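Local coordinates for protein Cap5O (Staphylococcus aureus, PDB 3OJO) that acts as an NAD-dependent UDP-N-acetyl-mannosamine dehydrogenase in the biosynthesis of the capsular polysaccharide, at residues Arg163-Pro166 / Gly167-Leu170; Asn251-Pro254 / Arg255-Ile258; Ile288-Gly291 / Arg292-Asn296; Val303-Thr306 / Lys307-Lys311; Leu418-Asn421 / Tyr422-Phe426. All blocks are in the same frame, centred on the assembly; numbering follows the deposited sequence.

Interaction 1 (Arg163-Pro166 / Gly167-Leu170); sequences RVLP and GKIL. With PDC (pyridine-2,6-dicarboxylic acid), chain K; PDC (pyridine-2,6-dicarboxylic acid), chain L; NAD (nicotinamide-adenine-dinucleotide), chain J.
Val164 lies obliquely against Ile169, its CB 3.8 Å from Ile169 CG1 and its CG1 at a similar distance from Ile169 CG2. With chi1 at -62°, the second methyl of Val164 falls between its own backbone N and carbonyl carbon, which brings CG2 to 3.3 Å from O7N of the NAD carboxamide. The backbone of the same valine binds that oxygen as well: Val164 N donates to NAD O7N over 2.9 Å, nearly straight at 163°. One residue thus reads the nicotinamide with its N-H and turns its branches to the start of the next helix. The chain passes from one to the other through a type II beta turn, Leu165 to Lys168, closed by a bond from Lys168 N to Leu165 O (3.1 Å), with Gly167 accepting the positive phi. Lys168 is the N-cap of helix 169-175, part of the NAD-binding Rossmann domain, and Glu59 takes up the N-H groups of both Gly167 and Ile169. At the two ends of the turn, Leu165 and Lys168 lie side by side, Leu165 CD2 against Lys168 CB. Arg163 leads the other way, into the dipicolinates. Its guanidinium has a carboxylate oxygen of one ligand (chain K) over a face, while NH1 bonds O3 of another (chain L) over 2.8 Å near the guanidinium plane; Glu218 forms a salt bridge with the same NH1.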
# COMPACT_ATOMS: atom_id res chain seq x y z
N ARG B 163 -17.29 -4.51 13.88
CA ARG B 163 -16.11 -5.36 13.82
C ARG B 163 -15.79 -5.73 15.24
O ARG B 163 -15.50 -4.85 16.06
CB ARG B 163 -14.97 -4.61 13.13
CG ARG B 163 -13.72 -5.46 12.92
CD ARG B 163 -12.68 -4.75 12.07
NE ARG B 163 -12.31 -3.44 12.61
CZ ARG B 163 -11.90 -2.40 11.88
NH1 ARG B 163 -11.78 -2.52 10.56
NH2 ARG B 163 -11.60 -1.25 12.47
N VAL B 164 -15.90 -7.03 15.56
CA VAL B 164 -15.68 -7.59 16.91
C VAL B 164 -14.32 -8.27 17.05
O VAL B 164 -13.88 -8.98 16.14
CB VAL B 164 -16.83 -8.51 17.45
CG1 VAL B 164 -18.14 -7.75 17.58
CG2 VAL B 164 -17.01 -9.79 16.63
N LEU B 165 -13.70 -8.06 18.23
CA LEU B 165 -12.43 -8.65 18.62
C LEU B 165 -12.75 -9.92 19.40
O LEU B 165 -13.20 -9.81 20.55
CB LEU B 165 -11.63 -7.69 19.52
CG LEU B 165 -10.11 -7.87 19.61
CD1 LEU B 165 -9.44 -6.54 19.83
CD2 LEU B 165 -9.72 -8.85 20.73
N PRO B 166 -12.52 -11.13 18.84
CA PRO B 166 -12.80 -12.36 19.62
C PRO B 166 -11.94 -12.48 20.88
O PRO B 166 -10.77 -12.09 20.89
CB PRO B 166 -12.55 -13.49 18.62
CG PRO B 166 -12.59 -12.81 17.27
CD PRO B 166 -12.03 -11.45 17.49
N GLY B 167 -12.58 -12.91 21.96
CA GLY B 167 -11.98 -13.03 23.29
C GLY B 167 -12.23 -11.80 24.13
O GLY B 167 -12.24 -11.88 25.36
N LYS B 168 -12.50 -10.66 23.46
CA LYS B 168 -12.76 -9.35 24.08
C LYS B 168 -13.94 -8.65 23.43
O LYS B 168 -13.94 -7.41 23.39
CB LYS B 168 -11.50 -8.44 23.97
CG LYS B 168 -10.27 -8.93 24.73
CD LYS B 168 -10.46 -8.83 26.26
CE LYS B 168 -10.07 -10.08 27.00
NZ LYS B 168 -10.84 -10.20 28.27
N ILE B 169 -14.94 -9.41 22.91
CA ILE B 169 -16.11 -8.87 22.18
C ILE B 169 -16.87 -7.78 22.90
O ILE B 169 -17.02 -6.69 22.34
CB ILE B 169 -17.07 -9.95 21.57
CG1 ILE B 169 -16.38 -10.76 20.45
CG2 ILE B 169 -18.36 -9.30 21.06
CD1 ILE B 169 -17.10 -12.10 20.06
N LEU B 170 -17.35 -8.06 24.13
CA LEU B 170 -18.12 -7.10 24.91
C LEU B 170 -17.33 -5.85 25.26
O LEU B 170 -17.85 -4.75 25.09
CB LEU B 170 -18.77 -7.71 26.17
CG LEU B 170 -19.85 -8.79 25.96
CD1 LEU B 170 -20.50 -9.16 27.28
CD2 LEU B 170 -20.90 -8.37 24.92
N1 PDC K . -9.57 -7.14 13.23
C2 PDC K . -9.62 -5.89 13.72
C3 PDC K . -10.55 -5.48 14.70
C4 PDC K . -11.40 -6.45 15.21
C5 PDC K . -11.34 -7.75 14.67
C6 PDC K . -10.41 -8.06 13.68
C7 PDC K . -8.69 -4.90 13.21
O1 PDC K . -7.90 -5.31 12.34
O2 PDC K . -8.79 -3.63 13.75
C8 PDC K . -10.34 -9.42 13.12
O3 PDC K . -11.08 -10.30 13.49
O4 PDC K . -9.47 -9.69 12.19
N1 PDC L . -7.81 -4.99 9.43
C2 PDC L . -6.56 -4.65 9.10
C3 PDC L . -6.38 -3.81 8.01
C4 PDC L . -7.56 -3.44 7.30
C5 PDC L . -8.83 -3.85 7.72
C6 PDC L . -8.91 -4.63 8.84
C7 PDC L . -5.47 -5.19 9.99
O1 PDC L . -4.31 -4.91 9.80
O2 PDC L . -5.85 -6.00 11.03
C8 PDC L . -10.13 -5.15 9.46
O3 PDC L . -11.26 -4.87 9.04
O4 PDC L . -9.99 -5.92 10.56
PA NAD J . -22.35 -15.09 11.40
O1A NAD J . -22.43 -16.08 10.30
O2A NAD J . -21.60 -15.62 12.56
O5B NAD J . -23.84 -14.70 11.84
C5B NAD J . -24.85 -14.44 10.91
C4B NAD J . -26.15 -14.93 11.49
O4B NAD J . -27.23 -14.29 10.84
C3B NAD J . -26.34 -16.45 11.35
O3B NAD J . -26.78 -16.99 12.59
C2B NAD J . -27.48 -16.55 10.34
O2B NAD J . -28.29 -17.69 10.52
C1B NAD J . -28.24 -15.26 10.59
N9A NAD J . -29.03 -14.87 9.41
C8A NAD J . -28.64 -14.99 8.09
N7A NAD J . -29.58 -14.42 7.30
C5A NAD J . -30.57 -13.96 8.11
C6A NAD J . -31.78 -13.32 7.82
N6A NAD J . -32.08 -13.07 6.54
N1A NAD J . -32.62 -12.95 8.86
C2A NAD J . -32.26 -13.20 10.18
N3A NAD J . -31.06 -13.83 10.46
C4A NAD J . -30.23 -14.21 9.44
O3 NAD J . -21.71 -13.72 10.82
PN NAD J . -21.00 -12.61 11.73
O1N NAD J . -19.60 -13.04 11.97
O2N NAD J . -21.89 -12.27 12.87
O5D NAD J . -20.91 -11.36 10.75
C5D NAD J . -22.00 -10.98 9.95
C4D NAD J . -21.49 -9.92 8.97
O4D NAD J . -21.00 -8.79 9.67
C3D NAD J . -20.29 -10.36 8.14
O3D NAD J . -20.55 -11.26 7.08
C2D NAD J . -19.80 -9.02 7.66
O2D NAD J . -20.76 -8.49 6.77
C1D NAD J . -19.94 -8.20 8.93
N1N NAD J . -18.63 -8.24 9.62
C2N NAD J . -18.35 -9.15 10.61
C3N NAD J . -17.08 -9.17 11.21
C7N NAD J . -16.88 -9.82 12.55
O7N NAD J . -16.14 -9.11 13.52
N7N NAD J . -17.37 -11.05 12.78
C4N NAD J . -16.10 -8.28 10.76
C5N NAD J . -16.37 -7.38 9.73
C6N NAD J . -17.65 -7.39 9.16

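Interaction 2 (Asn251-Pro254 / Arg255-Ile258); sequences NKHP and RVNI. With PDC (pyridine-2,6-dicarboxylic acid), chain F; PDC (pyridine-2,6-dicarboxylic acid), chain E; PDC (pyridine-2,6-dicarboxylic acid), chain D.
Asn251 reaches across to Ile258 and engages both polar atoms of that residue's backbone. Its ND2 donates to Ile258 O over 3.0 Å in an almost straight bond (174°), which lies in the plane of both the amide and the carbonyl and meets a lone pair. Its OD1 accepts from Ile258 N at 2.7 Å, the donor being tilted out of the side-chain carbonyl plane. Because CG sits anti to the carbonyl carbon (chi1 -75°), the amide faces the returning chain, and this two-bond clasp fixes its rotation. Nearer the bend, a type I beta turn from His253 to Val256 is closed by Val256 N donating to His253 O over 3.1 Å, from well above the carbonyl plane. His253 crosses Val256 at about a right angle, CB meeting CG2 at 3.7 Å, and has the backbone N of Arg255 at its ring edge, in plane. His253 NE2 stands 3.5 Å above one face of the Arg255 guanidinium, toward its rim, and O1 of the chain F dipicolinate also lies over a face. Val256 CG2 and the His253 ring meet the same ligand, one of three surrounding a europium ion, while Asn257 ND2 is bonded to Tyr221 OH of the second subunit. Arg163, Arg222 and Lys326 of that subunit also bind the dipicolinates, so basic side chains from both subunits gather round an anionic lanthanide complex.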
# COMPACT_ATOMS: atom_id res chain seq x y z
N ASN B 251 11.46 -1.19 5.00
CA ASN B 251 10.55 -0.59 5.99
C ASN B 251 11.21 0.39 6.97
O ASN B 251 10.52 1.06 7.72
CB ASN B 251 9.71 -1.65 6.70
CG ASN B 251 8.58 -2.24 5.87
OD1 ASN B 251 8.30 -1.83 4.73
ND2 ASN B 251 7.91 -3.23 6.44
N LYS B 252 12.55 0.52 6.91
CA LYS B 252 13.31 1.49 7.71
C LYS B 252 12.98 2.92 7.22
O LYS B 252 13.14 3.89 7.97
CB LYS B 252 14.82 1.21 7.66
CG LYS B 252 15.24 -0.01 8.47
CD LYS B 252 16.73 -0.31 8.29
CE LYS B 252 17.23 -1.44 9.17
NZ LYS B 252 16.96 -2.79 8.58
N HIS B 253 12.47 3.05 5.98
CA HIS B 253 12.00 4.33 5.47
C HIS B 253 10.70 4.67 6.24
O HIS B 253 9.81 3.81 6.34
CB HIS B 253 11.75 4.28 3.96
CG HIS B 253 11.40 5.61 3.36
ND1 HIS B 253 12.21 6.21 2.43
CD2 HIS B 253 10.34 6.42 3.59
CE1 HIS B 253 11.63 7.36 2.13
NE2 HIS B 253 10.51 7.54 2.82
N PRO B 254 10.62 5.89 6.84
CA PRO B 254 9.44 6.26 7.65
C PRO B 254 8.08 6.14 6.98
O PRO B 254 7.08 5.94 7.66
CB PRO B 254 9.72 7.72 8.02
CG PRO B 254 10.76 8.19 7.02
CD PRO B 254 11.62 6.99 6.83
N ARG B 255 8.04 6.30 5.64
CA ARG B 255 6.81 6.25 4.86
C ARG B 255 6.67 4.98 4.01
O ARG B 255 5.90 4.99 3.04
CB ARG B 255 6.67 7.52 4.01
CG ARG B 255 6.25 8.75 4.79
CD ARG B 255 6.58 10.01 4.02
NE ARG B 255 8.01 10.29 4.21
CZ ARG B 255 8.79 10.89 3.33
NH1 ARG B 255 8.29 11.32 2.18
NH2 ARG B 255 10.07 11.07 3.60
N VAL B 256 7.42 3.90 4.35
CA VAL B 256 7.39 2.61 3.67
C VAL B 256 6.94 1.54 4.67
O VAL B 256 7.57 1.38 5.72
CB VAL B 256 8.70 2.25 2.91
CG1 VAL B 256 8.67 0.82 2.36
CG2 VAL B 256 8.96 3.24 1.77
N ASN B 257 5.81 0.86 4.38
CA ASN B 257 5.22 -0.12 5.28
C ASN B 257 4.83 -1.40 4.57
O ASN B 257 3.68 -1.82 4.63
CB ASN B 257 4.02 0.51 6.06
CG ASN B 257 4.22 1.94 6.53
OD1 ASN B 257 4.88 2.21 7.54
ND2 ASN B 257 3.69 2.89 5.75
N ILE B 258 5.79 -2.04 3.90
CA ILE B 258 5.56 -3.29 3.14
C ILE B 258 5.04 -4.39 4.05
O ILE B 258 5.56 -4.61 5.14
CB ILE B 258 6.79 -3.71 2.27
CG1 ILE B 258 7.17 -2.56 1.32
CG2 ILE B 258 6.51 -4.99 1.48
CD1 ILE B 258 8.56 -2.53 0.86
N1 PDC F . 10.13 7.98 -1.08
C2 PDC F . 9.09 7.51 -0.37
C3 PDC F . 8.87 6.14 -0.36
C4 PDC F . 9.72 5.33 -1.11
C5 PDC F . 10.75 5.83 -1.89
C6 PDC F . 10.91 7.19 -1.84
C7 PDC F . 8.30 8.47 0.42
O1 PDC F . 8.63 9.63 0.34
O2 PDC F . 7.26 8.09 1.13
C8 PDC F . 11.97 7.91 -2.57
O3 PDC F . 12.72 7.26 -3.24
O4 PDC F . 12.06 9.27 -2.42
N1 PDC E . 13.14 11.56 -1.60
C2 PDC E . 13.55 10.99 -0.46
C3 PDC E . 14.90 11.13 0.06
C4 PDC E . 15.78 11.93 -0.63
C5 PDC E . 15.35 12.50 -1.81
C6 PDC E . 14.02 12.31 -2.28
C7 PDC E . 12.62 10.20 0.34
O1 PDC E . 11.44 10.05 -0.11
O2 PDC E . 13.23 9.72 1.50
C8 PDC E . 13.58 12.92 -3.57
O3 PDC E . 14.33 13.55 -4.27
O4 PDC E . 12.33 12.66 -4.01
N1 PDC D . 9.49 12.43 -1.54
C2 PDC D . 9.41 13.57 -0.85
C3 PDC D . 8.35 14.49 -1.09
C4 PDC D . 7.40 14.22 -2.11
C5 PDC D . 7.52 13.02 -2.84
C6 PDC D . 8.57 12.13 -2.51
C7 PDC D . 10.43 13.82 0.19
O1 PDC D . 11.28 12.97 0.41
O2 PDC D . 10.40 14.96 0.91
C8 PDC D . 8.78 10.86 -3.20
O3 PDC D . 8.02 10.46 -4.11
O4 PDC D . 9.89 10.23 -2.70

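Interaction 3 (Ile288-Gly291 / Arg292-Asn296); sequences IQTG and REINN
Thr290 and Ile294 make the apolar part of the contact, the methyl CG2 of the threonine approaching Ile294 CD1 to 3.9 Å as the two side chains slant across one another. Ile294 CD1 also lies close over Thr290 O, and Leu287 of the second subunit packs on the isoleucine. The backbone supplies four successive i to i+4 bonds, from Arg292 N to Ile288 O through Asn295 N to Gly291 O, all between 2.9 and 3.1 Å; Ile294 N meets Thr290 O nearly end-on to the carbonyl. These turns belong to the long helix 286-312, here within the central domain of the dehydrogenase family. Helix 208-238 of the same chain lies against Ile288 and Asn295, whereas Glu231 of the second subunit accepts a bond from Ile288 N, placing this helix at the dimer interface. Among polar side chains, Gln289 and Glu293 cross obliquely, the methylene CG of Gln289 3.4 Å from Glu293 OE1, with amide and carboxylate planes only 21° apart. Arg292, bent at chi2 and chi3, reaches one turn onward, and its NH1 donates to Asn296 OD1 over 2.7 Å. That oxygen lies in the guanidinium plane, but the donor stands above the plane of the asparagine carbonyl. Asn295 CG lies close to Gly291 O, and its ND2 is hydrogen-bonded to Asp223 O.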
# COMPACT_ATOMS: atom_id res chain seq x y z
N ILE B 288 -6.94 -3.07 -7.92
CA ILE B 288 -7.66 -3.94 -6.99
C ILE B 288 -7.78 -5.36 -7.58
O ILE B 288 -7.51 -6.32 -6.87
CB ILE B 288 -9.02 -3.33 -6.54
CG1 ILE B 288 -8.79 -2.01 -5.77
CG2 ILE B 288 -9.83 -4.32 -5.67
CD1 ILE B 288 -9.96 -1.03 -5.75
N GLN B 289 -8.16 -5.46 -8.86
CA GLN B 289 -8.31 -6.72 -9.61
C GLN B 289 -6.99 -7.51 -9.63
O GLN B 289 -6.97 -8.69 -9.30
CB GLN B 289 -8.77 -6.40 -11.03
CG GLN B 289 -9.11 -7.62 -11.89
CD GLN B 289 -9.40 -7.19 -13.31
OE1 GLN B 289 -8.54 -6.62 -14.00
NE2 GLN B 289 -10.62 -7.45 -13.76
N THR B 290 -5.89 -6.84 -10.03
CA THR B 290 -4.54 -7.39 -10.08
C THR B 290 -4.11 -7.91 -8.71
O THR B 290 -3.62 -9.04 -8.62
CB THR B 290 -3.59 -6.34 -10.66
OG1 THR B 290 -4.13 -5.87 -11.90
CG2 THR B 290 -2.19 -6.89 -10.86
N GLY B 291 -4.36 -7.12 -7.65
CA GLY B 291 -4.07 -7.49 -6.27
C GLY B 291 -4.75 -8.78 -5.86
O GLY B 291 -4.16 -9.61 -5.18
N ARG B 292 -6.00 -8.94 -6.27
CA ARG B 292 -6.87 -10.09 -6.02
C ARG B 292 -6.36 -11.32 -6.79
O ARG B 292 -6.28 -12.42 -6.24
CB ARG B 292 -8.31 -9.76 -6.44
CG ARG B 292 -9.10 -8.95 -5.41
CD ARG B 292 -9.86 -9.84 -4.44
NE ARG B 292 -9.01 -10.36 -3.37
CZ ARG B 292 -8.62 -11.63 -3.25
NH1 ARG B 292 -9.03 -12.54 -4.13
NH2 ARG B 292 -7.83 -12.00 -2.26
N GLU B 293 -5.95 -11.10 -8.06
CA GLU B 293 -5.39 -12.13 -8.94
C GLU B 293 -4.13 -12.72 -8.33
O GLU B 293 -4.00 -13.95 -8.30
CB GLU B 293 -5.08 -11.56 -10.33
CG GLU B 293 -6.32 -11.34 -11.21
CD GLU B 293 -6.16 -10.50 -12.47
OE1 GLU B 293 -7.21 -10.15 -13.06
OE2 GLU B 293 -5.01 -10.20 -12.87
N ILE B 294 -3.22 -11.85 -7.79
CA ILE B 294 -1.96 -12.23 -7.14
C ILE B 294 -2.25 -13.03 -5.89
O ILE B 294 -1.71 -14.11 -5.72
CB ILE B 294 -0.98 -11.03 -6.91
CG1 ILE B 294 -0.54 -10.40 -8.25
CG2 ILE B 294 0.26 -11.44 -6.12
CD1 ILE B 294 -0.28 -8.94 -8.17
N ASN B 295 -3.18 -12.53 -5.05
CA ASN B 295 -3.57 -13.21 -3.82
C ASN B 295 -4.24 -14.57 -4.04
O ASN B 295 -3.99 -15.51 -3.28
CB ASN B 295 -4.37 -12.30 -2.88
CG ASN B 295 -3.54 -11.15 -2.35
OD1 ASN B 295 -2.32 -11.21 -2.25
ND2 ASN B 295 -4.19 -10.05 -2.01
N ASN B 296 -5.02 -14.67 -5.14
CA ASN B 296 -5.69 -15.91 -5.55
C ASN B 296 -4.69 -16.95 -6.07
O ASN B 296 -4.98 -18.15 -5.99
CB ASN B 296 -6.74 -15.63 -6.64
CG ASN B 296 -8.02 -14.98 -6.15
OD1 ASN B 296 -8.38 -15.02 -4.96
ND2 ASN B 296 -8.71 -14.35 -7.05

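Interaction 4 (Val303-Thr306 / Lys307-Lys311); sequences VDTT and KQIIK
Val303 to Thr306 hand their carbonyls to the four amides that follow in regular alpha-helical order, the straightest bonds being Lys307 N to Val303 O (2.9 Å, 171°) and Ile310 N to Thr306 O (3.0 Å, 170°). Between them, Gln308 N reaches Asp304 O over a longer 3.3 Å, and Ile309 N bonds Thr305 O while sharing a weak second bond with Thr306 O. The side chains ride on these carbonyls. Lys307 CG, anti to its carbonyl carbon (chi1 -74°), lies 3.3 Å from Val303 O, and its chain then bends at chi3 and leads away from the turn. Ile309 makes the same use of Thr305 O, with CG1 at 3.3 Å, which sets its CD1 beside the preceding turn. Asp304, with CG swung anti to the backbone N, crosses Gln308 at a slant. Thr305 and Thr306 turn their hydroxyls back to Tyr301 O and Val302 O, so both buried OG1 atoms have a partner within the helix. The apolar side is covered differently: Thr306, Ile309 and Ile310 lie on Leu377 of strand 377-380, and Val303 packs against helix 336-346. This is the alpha/beta arrangement in which a helix lies across a parallel sheet, here the distal part of helix 286-312 against the sheet of the C-terminal domain.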
# COMPACT_ATOMS: atom_id res chain seq x y z
N VAL B 303 1.46 -24.80 -3.46
CA VAL B 303 1.30 -26.17 -3.96
C VAL B 303 2.49 -26.55 -4.88
O VAL B 303 3.10 -27.60 -4.67
CB VAL B 303 -0.11 -26.40 -4.60
CG1 VAL B 303 -0.18 -27.74 -5.33
CG2 VAL B 303 -1.22 -26.31 -3.55
N ASP B 304 2.86 -25.67 -5.83
CA ASP B 304 3.98 -25.89 -6.75
C ASP B 304 5.30 -26.00 -5.98
O ASP B 304 6.14 -26.83 -6.32
CB ASP B 304 4.04 -24.78 -7.82
CG ASP B 304 5.40 -24.63 -8.50
OD1 ASP B 304 5.77 -25.53 -9.29
OD2 ASP B 304 6.11 -23.63 -8.20
N THR B 305 5.48 -25.18 -4.93
CA THR B 305 6.68 -25.21 -4.08
C THR B 305 6.72 -26.53 -3.29
O THR B 305 7.79 -27.14 -3.17
CB THR B 305 6.74 -23.96 -3.21
OG1 THR B 305 6.63 -22.80 -4.04
CG2 THR B 305 8.01 -23.88 -2.40
N THR B 306 5.55 -26.97 -2.78
CA THR B 306 5.38 -28.21 -2.02
C THR B 306 5.75 -29.40 -2.90
O THR B 306 6.58 -30.22 -2.49
CB THR B 306 3.95 -28.25 -1.41
OG1 THR B 306 3.82 -27.19 -0.46
CG2 THR B 306 3.62 -29.59 -0.73
N LYS B 307 5.18 -29.48 -4.13
CA LYS B 307 5.44 -30.52 -5.13
C LYS B 307 6.95 -30.70 -5.38
O LYS B 307 7.42 -31.84 -5.48
CB LYS B 307 4.70 -30.22 -6.45
CG LYS B 307 3.19 -30.46 -6.37
CD LYS B 307 2.58 -30.73 -7.74
CE LYS B 307 2.10 -29.50 -8.47
NZ LYS B 307 1.58 -29.84 -9.82
N GLN B 308 7.71 -29.59 -5.43
CA GLN B 308 9.15 -29.57 -5.62
C GLN B 308 9.92 -30.09 -4.40
O GLN B 308 10.96 -30.72 -4.58
CB GLN B 308 9.63 -28.16 -5.99
CG GLN B 308 9.33 -27.77 -7.43
CD GLN B 308 9.60 -26.31 -7.69
OE1 GLN B 308 8.70 -25.55 -8.06
NE2 GLN B 308 10.84 -25.89 -7.52
N ILE B 309 9.44 -29.80 -3.17
CA ILE B 309 10.08 -30.26 -1.93
C ILE B 309 9.94 -31.79 -1.84
O ILE B 309 10.92 -32.49 -1.57
CB ILE B 309 9.49 -29.55 -0.66
CG1 ILE B 309 9.77 -28.03 -0.68
CG2 ILE B 309 10.00 -30.20 0.64
CD1 ILE B 309 8.80 -27.15 0.19
N ILE B 310 8.72 -32.28 -2.10
CA ILE B 310 8.33 -33.68 -2.08
C ILE B 310 8.99 -34.51 -3.19
O ILE B 310 9.09 -35.73 -3.06
CB ILE B 310 6.77 -33.77 -1.97
CG1 ILE B 310 6.32 -34.48 -0.68
CG2 ILE B 310 6.06 -34.29 -3.23
CD1 ILE B 310 6.61 -33.70 0.59
N LYS B 311 9.45 -33.84 -4.27
CA LYS B 311 10.16 -34.45 -5.40
C LYS B 311 11.59 -34.79 -4.95
O LYS B 311 12.05 -35.91 -5.15
CB LYS B 311 10.16 -33.50 -6.61
CG LYS B 311 11.00 -33.98 -7.80
CD LYS B 311 11.55 -32.83 -8.67
CE LYS B 311 12.45 -31.80 -7.98
NZ LYS B 311 13.60 -32.43 -7.27

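Interaction 5 (Leu418-Asn421 / Tyr422-Phe426); sequences LYYN and YGNIF
Tyr420 turns its ring edge to the carbonyl of Asn424, whose O lies in the ring plane 3.7 Å from CD2, while the ring of Phe428 meets it edge-to-face. The Asn424 side chain crosses the tyrosine at about a right angle, the amide plane standing 76° from the ring, and Ile425 CD1 approaches obliquely to 3.9 Å from Tyr420 CG. Phe426 has the carbonyl carbon of Asn424, two residues before it, above one face toward the rim.

Aliphatic contact adds to this. Tyr420 CB rests 3.7 Å from Ile425 CD1, a position given by the isoleucine torsions: CG1 is anti to the backbone N (chi1 -168°) and CD1 folds back beyond it. On the backbone, Ile425 N donates to Asn421 O over 3.3 Å, a weak and strongly bent bond (122°), and the same carbonyl has Ile425 CB against it at 3.2 Å. The chain bends back after strand 418-420, bringing the CA atoms of Tyr420 and Ile425 to 5.4 Å from each other. Tyr422 leaves in another direction, its hydroxyl bonded to Gly262 O, and Tyr419 OH is hydrogen-bonded to Asp405 OD2.

Strand 418-420 forms the outer edge of the parallel five-stranded sheet, bonded through its backbone to Ile403 and Asp405 of strand 402-405. The loop beyond it packs between helices: Tyr422 lies on Met298, Tyr301 and Val302 of helix 286-312, and Ile425 and Phe426 reach Asn237 of helix 208-238.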
# COMPACT_ATOMS: atom_id res chain seq x y z
N LEU B 418 14.95 -29.04 9.57
CA LEU B 418 15.30 -28.04 8.56
C LEU B 418 14.12 -27.07 8.40
O LEU B 418 13.06 -27.46 7.90
CB LEU B 418 15.62 -28.70 7.22
CG LEU B 418 16.96 -29.43 7.10
CD1 LEU B 418 16.92 -30.42 5.97
CD2 LEU B 418 18.09 -28.45 6.87
N TYR B 419 14.29 -25.82 8.87
CA TYR B 419 13.24 -24.79 8.82
C TYR B 419 13.38 -23.80 7.66
O TYR B 419 14.39 -23.11 7.53
CB TYR B 419 13.11 -24.05 10.16
CG TYR B 419 12.09 -22.93 10.12
CD1 TYR B 419 12.48 -21.62 9.89
CD2 TYR B 419 10.74 -23.19 10.32
CE1 TYR B 419 11.54 -20.59 9.82
CE2 TYR B 419 9.79 -22.17 10.27
CZ TYR B 419 10.20 -20.87 10.01
OH TYR B 419 9.28 -19.85 9.98
N TYR B 420 12.30 -23.66 6.88
CA TYR B 420 12.23 -22.74 5.76
C TYR B 420 11.08 -21.74 5.88
O TYR B 420 10.03 -22.04 6.45
CB TYR B 420 12.22 -23.47 4.41
CG TYR B 420 13.41 -24.38 4.19
CD1 TYR B 420 13.41 -25.69 4.65
CD2 TYR B 420 14.51 -23.95 3.45
CE1 TYR B 420 14.49 -26.54 4.42
CE2 TYR B 420 15.59 -24.79 3.20
CZ TYR B 420 15.58 -26.09 3.70
OH TYR B 420 16.64 -26.93 3.48
N ASN B 421 11.32 -20.55 5.33
CA ASN B 421 10.48 -19.35 5.25
C ASN B 421 10.17 -19.12 3.78
O ASN B 421 10.58 -19.90 2.93
CB ASN B 421 11.39 -18.16 5.66
CG ASN B 421 11.28 -17.68 7.06
OD1 ASN B 421 10.27 -17.88 7.74
ND2 ASN B 421 12.29 -16.94 7.49
N TYR B 422 9.60 -17.96 3.47
CA TYR B 422 9.45 -17.47 2.11
C TYR B 422 10.78 -16.79 1.78
O TYR B 422 11.16 -16.65 0.62
CB TYR B 422 8.31 -16.46 2.04
CG TYR B 422 6.98 -17.03 1.59
CD1 TYR B 422 6.91 -17.92 0.52
CD2 TYR B 422 5.79 -16.55 2.11
CE1 TYR B 422 5.69 -18.38 0.05
CE2 TYR B 422 4.57 -17.00 1.65
CZ TYR B 422 4.52 -17.91 0.61
OH TYR B 422 3.30 -18.37 0.16
N GLY B 423 11.49 -16.38 2.83
CA GLY B 423 12.79 -15.75 2.75
C GLY B 423 13.91 -16.67 2.32
O GLY B 423 14.86 -16.20 1.72
N ASN B 424 13.85 -17.97 2.61
CA ASN B 424 14.97 -18.86 2.25
C ASN B 424 14.60 -20.17 1.57
O ASN B 424 15.47 -21.03 1.44
CB ASN B 424 15.81 -19.16 3.50
CG ASN B 424 15.03 -19.82 4.61
OD1 ASN B 424 15.12 -19.43 5.77
ND2 ASN B 424 14.20 -20.78 4.29
N ILE B 425 13.33 -20.34 1.17
CA ILE B 425 12.89 -21.57 0.52
C ILE B 425 13.71 -21.97 -0.74
O ILE B 425 13.92 -23.16 -0.97
CB ILE B 425 11.34 -21.69 0.39
CG1 ILE B 425 10.86 -23.10 -0.03
CG2 ILE B 425 10.74 -20.59 -0.47
CD1 ILE B 425 11.13 -24.22 0.98
N PHE B 426 14.25 -20.97 -1.47
CA PHE B 426 15.08 -21.16 -2.67
C PHE B 426 16.38 -21.97 -2.40
O PHE B 426 16.95 -22.52 -3.34
CB PHE B 426 15.41 -19.80 -3.32
CG PHE B 426 16.12 -18.83 -2.41
CD1 PHE B 426 17.50 -18.88 -2.25
CD2 PHE B 426 15.40 -17.87 -1.70
CE1 PHE B 426 18.15 -17.99 -1.39
CE2 PHE B 426 16.05 -16.98 -0.85
CZ PHE B 426 17.42 -17.05 -0.69

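How the interactions relate
Interactions 1 to 5 follow one another along the chain, from the NAD-binding domain through the central domain to the C-terminal sheet. Interaction 1 belongs to the first of these; interactions 2 and 3 lie in the central domain, their nearest atoms about 11 Å apart, and both touch the second subunit. Helix 286-312 then carries the chain on: it holds interaction 3 near its start and interaction 4 near its end, with centres 23 Å apart. Interaction 5, at the edge of the C-terminal sheet, meets interaction 4 directly, Thr305 CG2 lying 3.8 Å from Ile425 CG1. One helix thus links the dimer-forming centre to the C-terminal domain, while the cofactor contact stands about 27 Å from interaction 4 at the nearest atoms.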